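Local atomic coordinates of FAD dependent oxidoreductase domain-containing protein (Deinococcus radiodurans R1, PDB entry 3C4N), a protein that is of unknown function but binds ADP and is probably an FAD-dependent oxidoreductase. Residues L65-G70 with L191-E196; A195-G200 with A238-G243; R203-T208 with H218-I223; I228-G233 with L370-G375. All blocks are in the same frame, centred on the assembly; numbering follows the deposited sequence.

Interaction 1: L65-G70 with L191-E196. With ADP (adenosine-5'-diphosphate), chain C.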
# COMPACT_ATOMS: atom_id res chain seq x y z
N LEU A 65 -0.54 -2.42 12.01
CA LEU A 65 -0.60 -1.25 11.12
C LEU A 65 0.83 -0.85 10.72
O LEU A 65 1.67 -0.63 11.58
CB LEU A 65 -1.26 -0.07 11.84
CG LEU A 65 -1.96 1.07 11.08
CD1 LEU A 65 -1.73 2.38 11.84
CD2 LEU A 65 -1.43 1.21 9.68
N LEU A 66 1.10 -0.77 9.42
CA LEU A 66 2.42 -0.39 8.94
C LEU A 66 2.39 1.09 8.54
O LEU A 66 1.57 1.50 7.71
CB LEU A 66 2.81 -1.24 7.72
CG LEU A 66 4.24 -1.75 7.55
CD1 LEU A 66 4.59 -1.81 6.08
CD2 LEU A 66 5.21 -0.83 8.29
N VAL A 67 3.27 1.89 9.15
CA VAL A 67 3.32 3.33 8.84
C VAL A 67 4.65 3.74 8.24
O VAL A 67 5.72 3.46 8.78
CB VAL A 67 3.07 4.20 10.10
CG1 VAL A 67 2.88 5.68 9.70
CG2 VAL A 67 1.86 3.70 10.84
N GLU A 68 4.56 4.42 7.11
CA GLU A 68 5.72 4.86 6.40
C GLU A 68 5.50 6.30 5.95
O GLU A 68 4.43 6.64 5.45
CB GLU A 68 5.91 3.93 5.21
CG GLU A 68 6.74 4.50 4.12
CD GLU A 68 8.15 4.75 4.55
OE1 GLU A 68 8.73 5.73 4.04
OE2 GLU A 68 8.68 3.97 5.38
N GLU A 69 6.50 7.16 6.14
CA GLU A 69 6.33 8.56 5.74
C GLU A 69 6.60 8.78 4.27
O GLU A 69 6.18 9.79 3.70
CB GLU A 69 7.22 9.47 6.58
CG GLU A 69 8.71 9.21 6.47
CD GLU A 69 9.51 10.13 7.38
OE1 GLU A 69 10.77 10.03 7.37
OE2 GLU A 69 8.88 10.96 8.10
N GLY A 70 7.31 7.84 3.66
CA GLY A 70 7.59 7.96 2.24
C GLY A 70 6.61 7.06 1.51
O GLY A 70 5.51 6.78 1.99
N LEU A 191 0.85 5.09 4.18
CA LEU A 191 2.02 5.68 3.56
C LEU A 191 1.99 7.19 3.69
O LEU A 191 1.02 7.76 4.19
CB LEU A 191 2.08 5.30 2.08
CG LEU A 191 2.08 3.80 1.79
CD1 LEU A 191 1.95 3.57 0.29
CD2 LEU A 191 3.36 3.17 2.31
N ASN A 192 3.06 7.84 3.25
CA ASN A 192 3.18 9.29 3.30
C ASN A 192 2.66 9.85 4.62
O ASN A 192 1.98 10.87 4.66
CB ASN A 192 2.43 9.90 2.12
CG ASN A 192 2.77 9.23 0.79
OD1 ASN A 192 2.01 8.41 0.27
ND2 ASN A 192 3.94 9.56 0.25
N THR A 193 3.01 9.16 5.71
CA THR A 193 2.59 9.53 7.05
C THR A 193 3.76 9.47 8.04
O THR A 193 4.43 8.44 8.17
CB THR A 193 1.49 8.59 7.54
OG1 THR A 193 0.59 8.31 6.47
CG2 THR A 193 0.72 9.20 8.68
N ARG A 194 3.99 10.57 8.73
CA ARG A 194 5.05 10.63 9.71
C ARG A 194 4.47 10.25 11.05
O ARG A 194 3.48 10.82 11.50
CB ARG A 194 5.65 12.04 9.75
CG ARG A 194 6.79 12.22 10.73
CD ARG A 194 7.43 13.60 10.57
NE ARG A 194 6.50 14.69 10.85
CZ ARG A 194 6.02 14.99 12.06
NH1 ARG A 194 6.39 14.28 13.11
NH2 ARG A 194 5.19 16.02 12.22
N ALA A 195 5.07 9.26 11.69
CA ALA A 195 4.61 8.81 12.98
C ALA A 195 5.42 9.53 14.07
O ALA A 195 6.62 9.77 13.91
CB ALA A 195 4.78 7.30 13.09
N GLU A 196 4.73 9.86 15.16
CA GLU A 196 5.31 10.53 16.31
C GLU A 196 4.89 9.70 17.52
O GLU A 196 3.70 9.44 17.69
CB GLU A 196 4.74 11.93 16.44
CG GLU A 196 5.19 12.67 17.67
CD GLU A 196 4.31 13.86 17.99
OE1 GLU A 196 3.89 14.55 17.04
OE2 GLU A 196 4.03 14.10 19.18
PB ADP C . 16.16 0.29 7.57
O1B ADP C . 16.60 0.06 8.94
O2B ADP C . 15.31 -0.96 7.03
O3B ADP C . 17.43 0.52 6.59
PA ADP C . 15.33 2.43 6.25
O1A ADP C . 16.16 3.61 6.56
O2A ADP C . 16.00 1.63 5.01
O3A ADP C . 15.17 1.49 7.54
O5' ADP C . 13.79 2.77 5.99
C5' ADP C . 13.13 2.73 7.22
C4' ADP C . 11.84 3.51 7.15
O4' ADP C . 11.23 4.28 8.22
C3' ADP C . 12.29 4.47 6.10
O3' ADP C . 12.15 3.88 4.80
C2' ADP C . 11.43 5.72 6.30
O2' ADP C . 10.70 6.02 5.10
C1' ADP C . 10.52 5.33 7.51
N9 ADP C . 10.40 6.33 8.52
C8 ADP C . 11.48 7.04 9.07
N7 ADP C . 11.02 7.91 9.95
C5 ADP C . 9.67 7.78 10.04
C6 ADP C . 8.65 8.33 10.87
N6 ADP C . 8.97 9.00 12.06
N1 ADP C . 7.36 7.97 10.65
C2 ADP C . 7.04 7.09 9.70
N3 ADP C . 7.92 6.51 8.96
C4 ADP C . 9.28 6.76 9.13
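At the adenine end of the Rossmann-type nucleotide-binding fold, Glu68 and Glu69, just past the strand that ends at Val67, meet the turn Leu191-Thr193 and the strand starting at Arg194. The backbones are fastened by two bonds: Thr193 N donates almost straight to Glu68 O (2.9 Å, 171°), and Asn192 N donates to Gly70 O (3.0 Å). Beneath this corner, Val67 CG1 touches Thr193 CB at 3.9 Å, the two side chains crossing at about a right angle, and Leu204 of the adjacent strand covers both. Glu68, whose chain is bent at chi2 (64°), carries its carboxylate away from this seam to the ribose, where OE2 also accepts a bond from Ala44 N. An acid at the end of the second strand, facing the ribose hydroxyls, is the classic arrangement in FAD-binding folds. Glu69 does something different. Its CG sits between the backbone N and the carbonyl carbon (chi1 61°), over adenine C4 at 3.7 Å, and the extended chain continues over C5, laying the carboxylate along one face of the base. Glu69 OE2 also touches the aliphatic part of Arg194, 3.6 Å from its CG. Strand 194-198 reads the edge of the same base through the backbone of Ala195: Ala195 N donates to ADP N1 at 2.8 Å, and ADP N6 donates to Ala195 O at 3.1 Å.

Interaction 2: A195-G200 with A238-G243. With ADP (adenosine-5'-diphosphate), chain C.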
# COMPACT_ATOMS: atom_id res chain seq x y z
N ALA A 195 5.07 9.26 11.69
CA ALA A 195 4.61 8.81 12.98
C ALA A 195 5.42 9.53 14.07
O ALA A 195 6.62 9.77 13.91
CB ALA A 195 4.78 7.30 13.09
N GLU A 196 4.73 9.86 15.16
CA GLU A 196 5.31 10.53 16.31
C GLU A 196 4.89 9.70 17.52
O GLU A 196 3.70 9.44 17.69
CB GLU A 196 4.74 11.93 16.44
CG GLU A 196 5.19 12.67 17.67
CD GLU A 196 4.31 13.86 17.99
OE1 GLU A 196 3.89 14.55 17.04
OE2 GLU A 196 4.03 14.10 19.18
N LEU A 197 5.84 9.30 18.35
CA LEU A 197 5.53 8.49 19.52
C LEU A 197 4.95 9.29 20.68
O LEU A 197 5.52 10.29 21.11
CB LEU A 197 6.77 7.72 19.99
CG LEU A 197 7.38 6.68 19.05
CD1 LEU A 197 8.63 6.12 19.71
CD2 LEU A 197 6.41 5.56 18.76
N VAL A 198 3.81 8.85 21.18
CA VAL A 198 3.19 9.51 22.32
C VAL A 198 2.92 8.45 23.38
O VAL A 198 2.83 7.26 23.09
CB VAL A 198 1.84 10.20 21.93
CG1 VAL A 198 2.10 11.32 20.95
CG2 VAL A 198 0.87 9.18 21.35
N PRO A 199 2.80 8.88 24.64
CA PRO A 199 2.54 7.91 25.70
C PRO A 199 1.30 7.09 25.39
O PRO A 199 0.19 7.62 25.31
CB PRO A 199 2.37 8.79 26.93
CG PRO A 199 1.84 10.08 26.36
CD PRO A 199 2.72 10.25 25.15
N GLY A 200 1.50 5.79 25.17
CA GLY A 200 0.38 4.90 24.88
C GLY A 200 0.13 4.51 23.43
O GLY A 200 -0.27 3.38 23.13
N ALA A 238 16.40 9.02 17.42
CA ALA A 238 15.82 10.33 17.70
C ALA A 238 14.32 10.24 17.92
O ALA A 238 13.78 10.89 18.81
CB ALA A 238 16.13 11.30 16.55
N LEU A 239 13.65 9.45 17.09
CA LEU A 239 12.21 9.28 17.21
C LEU A 239 11.79 9.07 18.66
O LEU A 239 10.96 9.82 19.19
CB LEU A 239 11.74 8.08 16.39
CG LEU A 239 10.22 7.92 16.37
CD1 LEU A 239 9.61 9.08 15.56
CD2 LEU A 239 9.85 6.59 15.73
N VAL A 240 12.38 8.06 19.29
CA VAL A 240 12.08 7.72 20.68
C VAL A 240 12.57 8.75 21.68
O VAL A 240 12.03 8.89 22.77
CB VAL A 240 12.68 6.36 21.05
CG1 VAL A 240 12.15 5.28 20.13
CG2 VAL A 240 14.18 6.44 21.00
N GLU A 241 13.62 9.48 21.30
CA GLU A 241 14.19 10.50 22.16
C GLU A 241 13.26 11.71 22.23
O GLU A 241 12.85 12.11 23.30
CB GLU A 241 15.55 10.92 21.61
CG GLU A 241 16.11 12.21 22.21
CD GLU A 241 16.46 12.08 23.68
OE1 GLU A 241 17.14 11.09 24.03
OE2 GLU A 241 16.06 12.96 24.48
N GLN A 242 12.91 12.27 21.07
CA GLN A 242 12.06 13.44 21.06
C GLN A 242 10.61 13.12 21.39
O GLN A 242 9.84 14.02 21.74
CB GLN A 242 12.18 14.13 19.69
CG GLN A 242 13.64 14.35 19.25
CD GLN A 242 13.76 14.91 17.82
OE1 GLN A 242 14.82 14.81 17.19
NE2 GLN A 242 12.68 15.51 17.32
N GLY A 243 10.24 11.85 21.30
CA GLY A 243 8.87 11.46 21.58
C GLY A 243 8.61 10.95 22.98
O GLY A 243 7.55 11.23 23.56
PB ADP C . 16.16 0.29 7.57
O1B ADP C . 16.60 0.06 8.94
O2B ADP C . 15.31 -0.96 7.03
O3B ADP C . 17.43 0.52 6.59
PA ADP C . 15.33 2.43 6.25
O1A ADP C . 16.16 3.61 6.56
O2A ADP C . 16.00 1.63 5.01
O3A ADP C . 15.17 1.49 7.54
O5' ADP C . 13.79 2.77 5.99
C5' ADP C . 13.13 2.73 7.22
C4' ADP C . 11.84 3.51 7.15
O4' ADP C . 11.23 4.28 8.22
C3' ADP C . 12.29 4.47 6.10
O3' ADP C . 12.15 3.88 4.80
C2' ADP C . 11.43 5.72 6.30
O2' ADP C . 10.70 6.02 5.10
C1' ADP C . 10.52 5.33 7.51
N9 ADP C . 10.40 6.33 8.52
C8 ADP C . 11.48 7.04 9.07
N7 ADP C . 11.02 7.91 9.95
C5 ADP C . 9.67 7.78 10.04
C6 ADP C . 8.65 8.33 10.87
N6 ADP C . 8.97 9.00 12.06
N1 ADP C . 7.36 7.97 10.65
C2 ADP C . 7.04 7.09 9.70
N3 ADP C . 7.92 6.51 8.96
C4 ADP C . 9.28 6.76 9.13
O HOH W 1 8.29 10.63 18.41
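A single water joins strand and helix here, accepting from Leu197 N at 2.8 Å and donating to Leu239 O at 2.9 Å, and so supplies both backbone atoms with a partner. Strand 195-198 and helix 238-243 cross at 48°, the outer strand of the antiparallel meander packing against the helix that follows strand 227-230. Leu197 points at the helix and carries the apolar contact. Its CG meets Leu239 CG at 4.1 Å, the two side chains crossing at about a right angle, while its CD1 lies beside Val240 CG1 at 3.6 Å, the two pointing the same way. Leu239 holds CG anti to the backbone N (chi1 -175°), and beyond it CD1 reaches Ala195 O at 3.5 Å and the adenine amino atom N6 at 3.6 Å. An alanine in place of Leu239 would probably leave Leu197 CG without its neighbour and open a gap beside the adenine amino group. Farther along, Gly243 passes close to the strand, where a CB would clash with Leu197 O. Chemically, then, the contact is hydrocarbon with one water-mediated polar link, and its leucine methyl is likely to shield the base-to-backbone bond at Ala195 O from solvent.

Interaction 3: R203-T208 with H218-I223; sequences RLHRLT and HETRQI
Arg203 and Gln222 face each other with their flat ends almost parallel, the guanidinium and amide planes 5° apart and Gln222 NE2 lying over one guanidinium face, 3.2 Å from Arg203 CZ. Arg203 NH2 and Gln222 NE2, both donors, form no hydrogen bond, leaving the amide's modelled orientation doubtful. The arginine holds CG anti to its backbone N (chi1 178°), which brings Arg203 CG against Thr220 CG2 at 3.4 Å; the same methyl meets NH1 at the guanidinium edge. An alanine at Arg203 would probably leave the Gln222 amide without the flat group it lies against, and Glu196 without its long, weak ion-pair mate. On the other face of the sheet, Leu204 CD1 sits over the Arg221 guanidinium, offset toward its rim, and touches Ile223 CD1 at 3.5 Å, the side chains crossing at about a right angle. Arg206 turns its guanidinium edge to Glu219, whose carboxylate stands nearly perpendicular (87°); this salt bridge is long, 3.9 Å from NH2 to OE1. Arg206 NH1 also comes within 3.0 Å of Arg221 NH2, a like-charge approach probably eased by the salt bridge of Arg221 to Glu35. Behind these side chains Leu204 N donates to Arg221 O at 2.8 Å, the return bond being weak. Strand 201-205 thus runs between strands 194-198 and 221-225, an antiparallel meander, with Leu204 packed on Val67 of strand 64-67.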
# COMPACT_ATOMS: atom_id res chain seq x y z
N ARG A 203 0.96 9.20 16.98
CA ARG A 203 0.29 10.36 16.42
C ARG A 203 0.71 10.37 14.96
O ARG A 203 1.89 10.37 14.64
CB ARG A 203 0.75 11.65 17.11
CG ARG A 203 0.12 12.91 16.54
CD ARG A 203 0.70 14.17 17.19
NE ARG A 203 0.60 14.16 18.65
CZ ARG A 203 -0.55 14.12 19.32
NH1 ARG A 203 -1.70 14.09 18.67
NH2 ARG A 203 -0.53 14.10 20.65
N LEU A 204 -0.28 10.36 14.07
CA LEU A 204 -0.04 10.32 12.63
C LEU A 204 -0.25 11.67 11.96
O LEU A 204 -1.33 12.25 12.04
CB LEU A 204 -0.97 9.30 12.00
CG LEU A 204 -0.94 7.94 12.71
CD1 LEU A 204 -2.08 7.09 12.21
CD2 LEU A 204 0.41 7.27 12.47
N HIS A 205 0.78 12.14 11.26
CA HIS A 205 0.69 13.41 10.55
C HIS A 205 0.62 13.15 9.04
O HIS A 205 1.34 12.28 8.54
CB HIS A 205 1.91 14.29 10.85
CG HIS A 205 2.11 14.54 12.31
ND1 HIS A 205 2.63 13.59 13.16
CD2 HIS A 205 1.81 15.61 13.08
CE1 HIS A 205 2.63 14.06 14.39
NE2 HIS A 205 2.14 15.28 14.37
N ARG A 206 -0.24 13.88 8.34
CA ARG A 206 -0.41 13.76 6.89
C ARG A 206 -0.53 15.15 6.25
O ARG A 206 -0.21 16.16 6.87
CB ARG A 206 -1.66 12.94 6.53
CG ARG A 206 -1.68 11.57 7.21
CD ARG A 206 -2.70 10.57 6.65
NE ARG A 206 -4.01 10.70 7.22
CZ ARG A 206 -4.77 9.90 7.96
NH1 ARG A 206 -4.46 8.68 8.38
NH2 ARG A 206 -5.95 10.42 8.24
N LEU A 207 -1.00 15.16 5.00
CA LEU A 207 -1.20 16.38 4.22
C LEU A 207 -2.28 16.14 3.16
O LEU A 207 -2.15 15.23 2.34
CB LEU A 207 0.10 16.81 3.52
CG LEU A 207 1.26 17.28 4.42
CD1 LEU A 207 2.50 17.58 3.59
CD2 LEU A 207 0.82 18.50 5.20
N THR A 208 -3.35 16.94 3.19
CA THR A 208 -4.46 16.81 2.24
C THR A 208 -4.27 17.70 1.01
O THR A 208 -3.79 18.83 1.12
CB THR A 208 -5.81 17.18 2.90
OG1 THR A 208 -6.88 17.05 1.94
CG2 THR A 208 -5.79 18.62 3.41
N HIS A 218 -2.33 20.15 7.51
CA HIS A 218 -1.89 18.98 8.27
C HIS A 218 -3.08 18.20 8.82
O HIS A 218 -4.18 18.74 8.94
CB HIS A 218 -0.97 19.40 9.43
CG HIS A 218 -1.60 20.38 10.38
ND1 HIS A 218 -1.05 20.66 11.61
CD2 HIS A 218 -2.71 21.15 10.28
CE1 HIS A 218 -1.80 21.57 12.23
NE2 HIS A 218 -2.81 21.88 11.44
N GLU A 219 -2.86 16.94 9.16
CA GLU A 219 -3.92 16.11 9.72
C GLU A 219 -3.36 15.17 10.78
O GLU A 219 -2.91 14.06 10.48
CB GLU A 219 -4.61 15.29 8.63
CG GLU A 219 -5.63 16.07 7.81
CD GLU A 219 -6.39 15.18 6.83
OE1 GLU A 219 -6.89 14.12 7.27
OE2 GLU A 219 -6.50 15.55 5.64
N THR A 220 -3.40 15.63 12.02
CA THR A 220 -2.92 14.85 13.15
C THR A 220 -4.00 13.85 13.55
O THR A 220 -5.18 14.18 13.56
CB THR A 220 -2.62 15.77 14.34
OG1 THR A 220 -1.46 16.57 14.03
CG2 THR A 220 -2.38 14.96 15.60
N ARG A 221 -3.58 12.63 13.87
CA ARG A 221 -4.53 11.59 14.24
C ARG A 221 -3.85 10.57 15.14
O ARG A 221 -2.93 9.88 14.72
CB ARG A 221 -5.04 10.90 12.97
CG ARG A 221 -5.77 9.58 13.21
CD ARG A 221 -5.94 8.79 11.91
NE ARG A 221 -6.36 7.41 12.18
CZ ARG A 221 -6.33 6.42 11.29
NH1 ARG A 221 -6.74 5.21 11.64
NH2 ARG A 221 -5.89 6.64 10.06
N GLN A 222 -4.30 10.48 16.39
CA GLN A 222 -3.72 9.52 17.31
C GLN A 222 -4.39 8.16 17.21
O GLN A 222 -5.53 8.04 16.73
CB GLN A 222 -3.82 10.02 18.75
CG GLN A 222 -3.00 11.26 19.03
CD GLN A 222 -2.66 11.38 20.50
OE1 GLN A 222 -3.55 11.41 21.36
NE2 GLN A 222 -1.37 11.44 20.80
N ILE A 223 -3.68 7.13 17.66
CA ILE A 223 -4.17 5.75 17.65
C ILE A 223 -3.49 4.95 18.77
O ILE A 223 -2.29 5.06 18.97
CB ILE A 223 -3.87 5.04 16.29
CG1 ILE A 223 -2.38 5.12 15.96
CG2 ILE A 223 -4.69 5.67 15.18
CD1 ILE A 223 -1.99 4.50 14.62

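Interaction 4: I228-G233 with L370-G375. With ADP (adenosine-5'-diphosphate), chain C.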
# COMPACT_ATOMS: atom_id res chain seq x y z
N ILE A 228 4.54 -1.28 19.85
CA ILE A 228 5.08 -0.37 18.85
C ILE A 228 6.52 -0.71 18.49
O ILE A 228 7.42 -0.65 19.33
CB ILE A 228 5.07 1.09 19.37
CG1 ILE A 228 3.62 1.54 19.62
CG2 ILE A 228 5.79 1.99 18.38
CD1 ILE A 228 3.50 2.91 20.25
N ILE A 229 6.73 -1.08 17.23
CA ILE A 229 8.06 -1.42 16.73
C ILE A 229 8.61 -0.23 15.94
O ILE A 229 8.04 0.17 14.92
CB ILE A 229 8.00 -2.66 15.82
CG1 ILE A 229 7.49 -3.85 16.63
CG2 ILE A 229 9.36 -2.95 15.22
CD1 ILE A 229 7.36 -5.11 15.84
N VAL A 230 9.70 0.33 16.44
CA VAL A 230 10.37 1.47 15.82
C VAL A 230 11.44 1.02 14.84
O VAL A 230 12.59 0.77 15.21
CB VAL A 230 11.04 2.36 16.90
CG1 VAL A 230 11.84 3.46 16.26
CG2 VAL A 230 9.99 2.95 17.81
N ALA A 231 11.03 0.92 13.57
CA ALA A 231 11.91 0.50 12.48
C ALA A 231 12.15 1.68 11.54
O ALA A 231 12.09 1.53 10.33
CB ALA A 231 11.27 -0.63 11.70
N ALA A 232 12.44 2.85 12.11
CA ALA A 232 12.65 4.04 11.32
C ALA A 232 14.08 4.15 10.83
O ALA A 232 14.49 5.18 10.31
CB ALA A 232 12.28 5.28 12.12
N GLY A 233 14.84 3.07 10.97
CA GLY A 233 16.22 3.09 10.54
C GLY A 233 17.01 4.07 11.39
O GLY A 233 16.78 4.20 12.59
N LEU A 370 7.48 -1.34 23.76
CA LEU A 370 8.22 -0.48 22.84
C LEU A 370 9.56 -1.09 22.40
O LEU A 370 10.45 -1.28 23.23
CB LEU A 370 8.47 0.89 23.47
CG LEU A 370 9.09 1.92 22.53
CD1 LEU A 370 8.07 2.26 21.44
CD2 LEU A 370 9.46 3.17 23.30
N HIS A 371 9.69 -1.38 21.11
CA HIS A 371 10.91 -1.97 20.57
C HIS A 371 11.61 -1.10 19.54
O HIS A 371 10.95 -0.49 18.70
CB HIS A 371 10.63 -3.33 19.93
CG HIS A 371 10.04 -4.32 20.87
ND1 HIS A 371 8.68 -4.43 21.07
CD2 HIS A 371 10.62 -5.20 21.71
CE1 HIS A 371 8.45 -5.35 22.00
NE2 HIS A 371 9.61 -5.83 22.40
N LEU A 372 12.93 -1.06 19.61
CA LEU A 372 13.72 -0.30 18.65
C LEU A 372 14.50 -1.29 17.78
O LEU A 372 15.41 -1.98 18.26
CB LEU A 372 14.68 0.65 19.39
CG LEU A 372 15.74 1.36 18.53
CD1 LEU A 372 15.08 2.25 17.49
CD2 LEU A 372 16.62 2.19 19.44
N LEU A 373 14.14 -1.36 16.50
CA LEU A 373 14.75 -2.25 15.52
C LEU A 373 15.82 -1.52 14.74
O LEU A 373 15.55 -0.49 14.12
CB LEU A 373 13.68 -2.76 14.55
CG LEU A 373 14.04 -3.75 13.43
CD1 LEU A 373 14.82 -4.92 14.01
CD2 LEU A 373 12.77 -4.24 12.74
N LEU A 374 17.03 -2.05 14.77
CA LEU A 374 18.13 -1.44 14.05
C LEU A 374 18.71 -2.44 13.05
O LEU A 374 18.87 -3.62 13.37
CB LEU A 374 19.22 -0.98 15.03
CG LEU A 374 19.27 0.49 15.46
CD1 LEU A 374 17.89 1.07 15.53
CD2 LEU A 374 19.99 0.62 16.79
N GLY A 375 19.00 -1.94 11.86
CA GLY A 375 19.60 -2.73 10.80
C GLY A 375 21.09 -2.44 10.82
O GLY A 375 21.82 -3.09 11.54
PB ADP C . 16.16 0.29 7.57
O1B ADP C . 16.60 0.06 8.94
O2B ADP C . 15.31 -0.96 7.03
O3B ADP C . 17.43 0.52 6.59
PA ADP C . 15.33 2.43 6.25
O1A ADP C . 16.16 3.61 6.56
O2A ADP C . 16.00 1.63 5.01
O3A ADP C . 15.17 1.49 7.54
O5' ADP C . 13.79 2.77 5.99
C5' ADP C . 13.13 2.73 7.22
C4' ADP C . 11.84 3.51 7.15
O4' ADP C . 11.23 4.28 8.22
C3' ADP C . 12.29 4.47 6.10
O3' ADP C . 12.15 3.88 4.80
C2' ADP C . 11.43 5.72 6.30
O2' ADP C . 10.70 6.02 5.10
C1' ADP C . 10.52 5.33 7.51
N9 ADP C . 10.40 6.33 8.52
C8 ADP C . 11.48 7.04 9.07
N7 ADP C . 11.02 7.91 9.95
C5 ADP C . 9.67 7.78 10.04
C6 ADP C . 8.65 8.33 10.87
N6 ADP C . 8.97 9.00 12.06
N1 ADP C . 7.36 7.97 10.65
C2 ADP C . 7.04 7.09 9.70
N3 ADP C . 7.92 6.51 8.96
C4 ADP C . 9.28 6.76 9.13
O HOH W 2 14.85 0.01 11.37
O HOH W 3 14.98 2.53 13.87
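Strand segments 228-230 and 370-374 run parallel, their axes 4.6 Å apart and inclined by 26°, and His371 is gripped through both backbone polar atoms: its N donates to Ile228 O and its O accepts from Val230 N at 2.7 Å. A third bond, Leu373 N to Val230 O at 2.9 Å, approaches from above the carbonyl plane. On the face bearing Val230, the two valine methyls divide the work: CG1, anti to the backbone N (chi1 174°), meets Leu372 CD1 at 3.7 Å, while CG2 turns to Leu370 CD1. That leucine methyl also rests on Ile228 CG2 at 3.8 Å, and Leu239 and Val240 of helix 236-244 cover Val230. Past the strand, Ala231 CB touches Leu373 CD2 at 4.0 Å; Ile229 and Leu373 pack on helix 46-58. Where the strands end, a water accepts from Gly233 N and donates to Leu373 O and, at 3.0 Å, to ADP O1B. Gly233 has a positive phi (65°), and a CB there would clash with ADP O1A. This Rossmann-type core is thus mainly aliphatic, yet it buries the His371 imidazole with ND1 lacking a partner in the model, while the water at Gly233 and Leu373 links backbone to diphosphate.

Overall arrangement
Following the chain from the N terminus, interaction 1 is the first to close, 65-70 meeting 191-196 after 120 residues. Interaction 2 takes up the same strand at Ala195 and Glu196 and closes on helix 236-244; nested within its loop lies interaction 3, which joins strands 201-205 and 221-225 on the way. Interaction 4 opens at 228-233, inside the loop of interaction 2, but closes only at 370-375, the longest span at 136 residues, so the two cross, and they touch where Leu197, Leu239 and Val240 meet Ile228 and Val230. One branched sheet underlies all four, from the meander to strand 370-374, and interactions 1, 2 and 4 each reach ADP.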